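Local coordinates for protein HAD family phosphatase (PDB 2ODA) that is probably a phosphatase-like hydrolase of the haloacid dehalogenase superfamily, belonging to a Pseudomonas-specific subfamily thought to have a novel biochemical function, at residues 16-21 and 67-72. Sequence-based numbering, arbitrary orientation.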
loop_
_atom_site.group_PDB
_atom_site.type_symbol
_atom_site.label_atom_id
_atom_site.label_comp_id
_atom_site.label_asym_id
_atom_site.label_seq_id
_atom_site.Cartn_x
_atom_site.Cartn_y
_atom_site.Cartn_z
ATOM N N CYS B 16 -9.337 -20.322 5.969
ATOM C CA CYS B 16 -8.641 -19.466 6.909
ATOM C C CYS B 16 -9.523 -19.188 8.136
ATOM O O CYS B 16 -9.310 -19.806 9.175
ATOM C CB CYS B 16 -8.146 -18.202 6.190
ATOM S SG CYS B 16 -7.382 -16.959 7.224
ATOM N N LEU B 17 -10.508 -18.290 8.018
ATOM C CA LEU B 17 -11.493 -18.082 9.088
ATOM C C LEU B 17 -12.470 -19.262 9.177
ATOM O O LEU B 17 -12.803 -19.728 10.255
ATOM C CB LEU B 17 -12.272 -16.782 8.844
ATOM C CG LEU B 17 -11.450 -15.486 8.988
ATOM C CD1 LEU B 17 -12.247 -14.305 8.415
ATOM C CD2 LEU B 17 -11.112 -15.282 10.468
ATOM N N VAL B 18 -12.928 -19.724 8.018
ATOM C CA VAL B 18 -13.950 -20.751 7.950
ATOM C C VAL B 18 -13.495 -21.735 6.873
ATOM O O VAL B 18 -12.445 -21.534 6.257
ATOM C CB VAL B 18 -15.348 -20.153 7.555
ATOM C CG1 VAL B 18 -15.924 -19.222 8.650
ATOM C CG2 VAL B 18 -15.271 -19.403 6.227
ATOM N N ASP B 19 -14.291 -22.770 6.620
ATOM C CA ASP B 19 -14.073 -23.645 5.457
ATOM C C ASP B 19 -12.695 -24.330 5.445
ATOM O O ASP B 19 -11.906 -24.200 4.487
ATOM C CB ASP B 19 -14.363 -22.894 4.131
ATOM C CG ASP B 19 -14.352 -23.829 2.926
ATOM O OD1 ASP B 19 -14.562 -25.043 3.118
ATOM O OD2 ASP B 19 -14.129 -23.353 1.810
ATOM N N PHE B 20 -12.396 -25.039 6.524
ATOM C CA PHE B 20 -11.122 -25.767 6.639
ATOM C C PHE B 20 -10.917 -26.628 5.388
ATOM O O PHE B 20 -11.817 -27.398 5.004
ATOM C CB PHE B 20 -11.186 -26.653 7.886
ATOM C CG PHE B 20 -9.907 -27.368 8.218
ATOM C CD1 PHE B 20 -9.044 -26.855 9.187
ATOM C CD2 PHE B 20 -9.581 -28.563 7.593
ATOM C CE1 PHE B 20 -7.867 -27.534 9.544
ATOM C CE2 PHE B 20 -8.364 -29.246 7.913
ATOM C CZ PHE B 20 -7.513 -28.713 8.899
ATOM N N GLY B 21 -9.744 -26.498 4.761
ATOM C CA GLY B 21 -9.458 -27.224 3.527
ATOM C C GLY B 21 -10.008 -26.632 2.242
ATOM O O GLY B 21 -9.959 -27.296 1.200
ATOM N N THR B 67 -20.815 -15.031 0.665
ATOM C CA THR B 67 -21.809 -14.410 1.552
ATOM C C THR B 67 -22.248 -15.369 2.671
ATOM O O THR B 67 -22.169 -15.000 3.848
ATOM C CB THR B 67 -22.995 -13.748 0.759
ATOM O OG1 THR B 67 -22.485 -12.608 0.053
ATOM C CG2 THR B 67 -24.116 -13.285 1.693
ATOM N N PRO B 68 -22.703 -16.598 2.318
ATOM C CA PRO B 68 -23.023 -17.594 3.355
ATOM C C PRO B 68 -21.799 -17.960 4.209
ATOM O O PRO B 68 -21.928 -18.136 5.440
ATOM C CB PRO B 68 -23.513 -18.812 2.541
ATOM C CG PRO B 68 -23.954 -18.250 1.241
ATOM C CD PRO B 68 -23.002 -17.111 0.970
ATOM N N LEU B 69 -20.623 -18.085 3.586
ATOM C CA LEU B 69 -19.388 -18.362 4.351
ATOM C C LEU B 69 -19.077 -17.338 5.444
ATOM O O LEU B 69 -18.497 -17.695 6.477
ATOM C CB LEU B 69 -18.150 -18.461 3.427
ATOM C CG LEU B 69 -17.962 -19.754 2.648
ATOM C CD1 LEU B 69 -16.629 -19.700 1.902
ATOM C CD2 LEU B 69 -18.001 -20.950 3.627
ATOM N N ALA B 70 -19.433 -16.067 5.211
ATOM C CA ALA B 70 -19.114 -15.005 6.164
ATOM C C ALA B 70 -20.095 -14.928 7.357
ATOM O O ALA B 70 -19.892 -14.132 8.286
ATOM C CB ALA B 70 -18.974 -13.631 5.455
ATOM N N ALA B 71 -21.129 -15.774 7.340
ATOM C CA ALA B 71 -22.125 -15.807 8.430
ATOM C C ALA B 71 -21.544 -15.747 9.858
ATOM O O ALA B 71 -22.005 -14.914 10.653
ATOM C CB ALA B 71 -23.105 -16.980 8.265
ATOM N N PRO B 72 -20.545 -16.604 10.199
ATOM C CA PRO B 72 -20.039 -16.532 11.570
ATOM C C PRO B 72 -19.182 -15.309 11.955
ATOM O O PRO B 72 -18.833 -15.184 13.126
ATOM C CB PRO B 72 -19.216 -17.824 11.702
ATOM C CG PRO B 72 -18.705 -18.051 10.320
ATOM C CD PRO B 72 -19.901 -17.713 9.461
#
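Val18 holds CG1 anti to its own carbonyl carbon (chi1 -67°) and CG2 between backbone N and carbonyl, which spreads the two methyls over Pro72 and Leu69. Leu69 sends CG anti to its carbonyl carbon (chi1 -78°), which puts CD2 against both Val18 and Asp19. Val18 CG1 meets Pro72 CG tip to tip at 3.4 Å, closer than carbon pairs usually pack. The other methyl, Val18 CG2, lies 4.1 Å from Leu69 CD2, the two side chains crossing at a slant. Val18 also covers the last turn of helix 63-69: both its methyls, CG1 and CG2, stand 3.7 Å from Leu69 O, so the isopropyl group rests against that carbonyl oxygen as well as the side chain. The backbone directs Asp19 CB toward the 67-72 segment, where it lies 4.2 Å from Leu69 CD2. No hydrogen bond crosses the contact.

In this HAD-type fold, a parallel sheet flanked by helices, residues 16-21 leave the short helix 13-17 that follows the central strand 9-12, and residues 67-72 carry the end of helix 63-69, which follows the adjacent strand 55-58, and the chain beyond it. The contact therefore joins the chain emerging from two neighbouring strand-helix units. Leu13 touches both Val18 and Leu69 and adds to the apolar contact, while Ser14 touches Leu69 and also bonds to Asp19.

The buried carboxylate of Asp19 is held by helix 13-17 and by the chain just after Asp19 itself: OD2 takes hydrogen bonds with Ser14 OG and Ala24 N, and OD1 with Gln23 N.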